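Local coordinates for mRNA interferase (Mycobacterium tuberculosis, PDB 6L2A), which cleaves RNA as a MazF-family endonuclease toxin, probably the toxic half of a type II toxin-antitoxin pair, seen here in a mutant form, at the interface of chains A and B. Sequence-based numbering; all coordinates share one arbitrary frame. Chains: chain A/B, mRNA interferase.

Contact 1: the interface of chains A and B. Residues chain A 85, 87, 117-118; chain B 51, 87-89.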
loop_
_atom_site.group_PDB
_atom_site.type_symbol
_atom_site.label_atom_id
_atom_site.label_comp_id
_atom_site.label_asym_id
_atom_site.label_seq_id
_atom_site.Cartn_x
_atom_site.Cartn_y
_atom_site.Cartn_z
ATOM N N GLU A 85 -7.517 1.866 -2.294
ATOM C CA GLU A 85 -7.667 1.806 -0.846
ATOM C C GLU A 85 -7.450 0.404 -0.293
ATOM O O GLU A 85 -7.360 0.245 0.929
ATOM C CB GLU A 85 -9.049 2.329 -0.431
ATOM C CG GLU A 85 -10.200 1.324 -0.537
ATOM C CD GLU A 85 -10.722 1.131 -1.955
ATOM O OE1 GLU A 85 -10.088 1.617 -2.915
ATOM O OE2 GLU A 85 -11.785 0.492 -2.108
ATOM N N ILE A 87 -4.764 -1.477 -1.194
ATOM C CA ILE A 87 -3.390 -1.785 -1.578
ATOM C C ILE A 87 -2.747 -2.723 -0.561
ATOM O O ILE A 87 -2.934 -2.581 0.654
ATOM C CB ILE A 87 -2.604 -0.470 -1.727
ATOM C CG1 ILE A 87 -1.139 -0.719 -2.080
ATOM C CG2 ILE A 87 -2.718 0.374 -0.461
ATOM C CD1 ILE A 87 -0.369 0.564 -2.331
ATOM N N HIS A 117 -5.326 8.551 -2.195
ATOM C CA HIS A 117 -5.582 7.676 -1.057
ATOM C C HIS A 117 -4.516 7.834 0.019
ATOM O O HIS A 117 -4.816 7.746 1.215
ATOM C CB HIS A 117 -5.654 6.218 -1.502
ATOM C CG HIS A 117 -5.768 5.255 -0.361
ATOM N ND1 HIS A 117 -6.860 5.226 0.479
ATOM C CD2 HIS A 117 -4.916 4.307 0.096
ATOM C CE1 HIS A 117 -6.683 4.289 1.394
ATOM N NE2 HIS A 117 -5.510 3.718 1.185
ATOM N N LEU A 118 -3.268 8.062 -0.380
ATOM C CA LEU A 118 -2.161 8.121 0.563
ATOM C C LEU A 118 -1.815 9.544 0.983
ATOM O O LEU A 118 -0.810 9.747 1.675
ATOM C CB LEU A 118 -0.939 7.424 -0.029
ATOM C CG LEU A 118 -1.146 5.922 -0.237
ATOM C CD1 LEU A 118 0.004 5.334 -1.016
ATOM C CD2 LEU A 118 -1.309 5.203 1.092
ATOM N N THR B 51 -4.807 1.984 5.746
ATOM C CA THR B 51 -3.548 1.606 5.121
ATOM C C THR B 51 -2.407 1.974 6.057
ATOM O O THR B 51 -2.350 3.102 6.556
ATOM C CB THR B 51 -3.384 2.282 3.761
ATOM O OG1 THR B 51 -4.455 1.872 2.901
ATOM C CG2 THR B 51 -2.068 1.881 3.133
ATOM N N ILE B 87 3.882 -1.935 2.737
ATOM C CA ILE B 87 2.598 -1.280 2.964
ATOM C C ILE B 87 1.454 -2.280 2.822
ATOM O O ILE B 87 1.456 -3.139 1.931
ATOM C CB ILE B 87 2.457 -0.101 1.985
ATOM C CG1 ILE B 87 1.109 0.603 2.132
ATOM C CG2 ILE B 87 2.670 -0.563 0.546
ATOM C CD1 ILE B 87 0.988 1.831 1.249
ATOM N N ARG B 88 0.480 -2.190 3.731
ATOM C CA ARG B 88 -0.684 -3.069 3.719
ATOM C C ARG B 88 -1.931 -2.277 4.076
ATOM O O ARG B 88 -1.871 -1.252 4.758
ATOM C CB ARG B 88 -0.575 -4.233 4.716
ATOM C CG ARG B 88 0.818 -4.697 5.068
ATOM C CD ARG B 88 1.265 -5.838 4.176
ATOM N NE ARG B 88 2.337 -6.606 4.798
ATOM C CZ ARG B 88 2.135 -7.576 5.685
ATOM N NH1 ARG B 88 3.166 -8.228 6.206
ATOM N NH2 ARG B 88 0.900 -7.895 6.051
ATOM N N SER B 89 -3.072 -2.790 3.627
ATOM C CA SER B 89 -4.377 -2.312 4.058
ATOM C C SER B 89 -4.987 -3.339 4.999
ATOM O O SER B 89 -4.979 -4.539 4.707
ATOM C CB SER B 89 -5.302 -2.060 2.866
ATOM O OG SER B 89 -4.829 -0.974 2.089
HETATM O O HOH W 1 -7.275 1.654 3.135
#
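With CG turned away from its backbone N (chi1 174°), A:His117 extends its imidazole from the end of helix 104-117 toward B:Thr51, whose OG1 stands opposite its own carbonyl carbon (chi1 -61°) and points at the ring edge. The two side chains approach obliquely, and NE2 of A:His117 lies 2.7 Å from OG1 of B:Thr51. That hydroxyl sits in the ring plane, and the hydrogen bond is nearly straight, 171° at H, its donor undecided. Within chain A, CA of A:Glu85 lies over the centre of one ring face, 3.4 Å above the plane, which helps to fix the ring's tilt.

OG of B:Ser89 donates to O of A:Ile87 at 2.9 Å, in the carbonyl plane on a lone pair, and to O of A:Glu85 at 3.0 Å, well above that carbonyl's plane; as the hydroxyl has one hydrogen, the acceptors must share it or alternate. OG1 of B:Thr51 is hydrogen-bonded to OG of B:Ser89 and, through a water, to O of A:Glu85, making one polar network.

Beside it, the side chains of A:Ile87 and B:Thr51 cross at about a right angle, with their CG2 atoms 4.0 Å apart, while CD2 of A:Leu118 meets CD1 of B:Ile87 tip to tip at 4.1 Å. A:Ile87 and B:Ile87, crossing likewise, meet through their CD1 atoms at 4.0 Å. The whole joins the subunits of the dimer that MazF toxins form.

Contact 2: the interface of chains A and B. Residues chain A 116-119; chain B 33-35, 51.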
loop_
_atom_site.group_PDB
_atom_site.type_symbol
_atom_site.label_atom_id
_atom_site.label_comp_id
_atom_site.label_asym_id
_atom_site.label_seq_id
_atom_site.Cartn_x
_atom_site.Cartn_y
_atom_site.Cartn_z
ATOM N N LEU A 116 -3.993 10.281 -4.047
ATOM C CA LEU A 116 -5.149 10.730 -3.280
ATOM C C LEU A 116 -5.346 9.876 -2.034
ATOM O O LEU A 116 -5.517 10.400 -0.927
ATOM C CB LEU A 116 -6.404 10.697 -4.154
ATOM C CG LEU A 116 -7.709 10.999 -3.413
ATOM C CD1 LEU A 116 -7.820 12.482 -3.085
ATOM C CD2 LEU A 116 -8.908 10.525 -4.216
ATOM N N HIS A 117 -5.326 8.551 -2.195
ATOM C CA HIS A 117 -5.582 7.676 -1.057
ATOM C C HIS A 117 -4.516 7.834 0.019
ATOM O O HIS A 117 -4.816 7.746 1.215
ATOM C CB HIS A 117 -5.654 6.218 -1.502
ATOM C CG HIS A 117 -5.768 5.255 -0.361
ATOM N ND1 HIS A 117 -6.860 5.226 0.479
ATOM C CD2 HIS A 117 -4.916 4.307 0.096
ATOM C CE1 HIS A 117 -6.683 4.289 1.394
ATOM N NE2 HIS A 117 -5.510 3.718 1.185
ATOM N N LEU A 118 -3.268 8.062 -0.380
ATOM C CA LEU A 118 -2.161 8.121 0.563
ATOM C C LEU A 118 -1.815 9.544 0.983
ATOM O O LEU A 118 -0.810 9.747 1.675
ATOM C CB LEU A 118 -0.939 7.424 -0.029
ATOM C CG LEU A 118 -1.146 5.922 -0.237
ATOM C CD1 LEU A 118 0.004 5.334 -1.016
ATOM C CD2 LEU A 118 -1.309 5.203 1.092
ATOM N N ASP A 119 -2.629 10.526 0.587
ATOM C CA ASP A 119 -2.448 11.925 0.980
ATOM C C ASP A 119 -1.109 12.471 0.489
ATOM O O ASP A 119 -0.442 13.248 1.176
ATOM C CB ASP A 119 -2.587 12.093 2.497
ATOM C CG ASP A 119 -3.028 13.489 2.895
ATOM O OD1 ASP A 119 -2.678 13.933 4.009
ATOM O OD2 ASP A 119 -3.728 14.143 2.095
ATOM N N VAL B 33 -1.009 5.593 7.087
ATOM C CA VAL B 33 -0.647 6.442 5.953
ATOM C C VAL B 33 -1.831 6.696 5.025
ATOM O O VAL B 33 -1.722 7.479 4.073
ATOM C CB VAL B 33 0.539 5.852 5.166
ATOM C CG1 VAL B 33 1.782 5.810 6.039
ATOM C CG2 VAL B 33 0.200 4.467 4.631
ATOM N N SER B 34 -2.963 6.045 5.273
ATOM C CA SER B 34 -4.168 6.424 4.551
ATOM C C SER B 34 -4.586 7.834 4.962
ATOM O O SER B 34 -4.357 8.265 6.095
ATOM C CB SER B 34 -5.300 5.425 4.810
ATOM O OG SER B 34 -5.396 5.076 6.181
ATOM N N ASN B 35 -5.179 8.567 4.020
ATOM C CA ASN B 35 -5.554 9.949 4.287
ATOM C C ASN B 35 -6.644 10.015 5.357
ATOM O O ASN B 35 -7.380 9.054 5.599
ATOM C CB ASN B 35 -6.013 10.646 3.003
ATOM C CG ASN B 35 -7.382 10.186 2.538
ATOM O OD1 ASN B 35 -8.407 10.657 3.028
ATOM N ND2 ASN B 35 -7.405 9.268 1.580
ATOM N N THR B 51 -4.807 1.984 5.746
ATOM C CA THR B 51 -3.548 1.606 5.121
ATOM C C THR B 51 -2.407 1.974 6.057
ATOM O O THR B 51 -2.350 3.102 6.556
ATOM C CB THR B 51 -3.384 2.282 3.761
ATOM O OG1 THR B 51 -4.455 1.872 2.901
ATOM C CG2 THR B 51 -2.068 1.881 3.133
#
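The C-terminal end of helix 104-117 of chain A and the residues just after it, A:Leu118 and A:Asp119, meet the loop that follows strand 28-32 of chain B, B:Val33 to B:Asn35, with strand 49-56 behind it supplying B:Thr51.

The polar centre is the carbonyl oxygen of A:His117, which takes two hydrogen bonds from B:Asn35. The backbone N of B:Asn35 donates at 2.9 Å, and the side-chain amide nitrogen ND2 donates to the same O of A:His117 at 3.0 Å. Their directions differ: the backbone donor makes a C=O...donor angle of 159°, whereas ND2 approaches at 107° and stands above the carbonyl plane. The first torsion of B:Asn35 (chi1 73°) places CG between its backbone N and carbonyl carbon, folding the amide back so that ND2 and the backbone N converge on one acceptor. Because A:His117 closes the helix, its carbonyl lies at the helix's C-terminal end, where the helix dipole could strengthen it as an acceptor; the pair of donors from the other chain caps that end.

Apolar contacts flank this grip. CB of A:Asp119 packs on CB of B:Asn35 at 3.8 Å; the side chains cross at about a right angle, with the carboxylate and amide planes well turned from each other. CD2 of A:Leu118 lies 3.9 Å from CG2 of B:Val33, the two side chains running alongside and pointing the same way. CB of B:Ser34 approaches CE1 of the A:His117 imidazole at 3.9 Å. In the second shell, the backbone N of B:Thr51 donates to OG of B:Ser34 at 3.2 Å, tying the loop to the strand that carries the histidine's hydroxyl partner.

The site thus fastens the end of one subunit's last helix to a loop of its partner, stabilising the toxin dimer.

Contact 1 and contact 2 are adjacent patches of one dimer interface, the centres of their C-alpha atoms about 7 Å apart. They share A:His117, A:Leu118 and B:Thr51. The imidazole of A:His117 works in both patches, and its main-chain carbonyl adds a second grip in contact 2. With A:His117 and A:Leu118 in common, the position of the helix 104-117 end probably affects both, and a shift there would probably be felt in each. Strand 49-56 of chain B likewise reaches both patches. The interface is two-fold symmetric, and the twin patches recur with the chains exchanged.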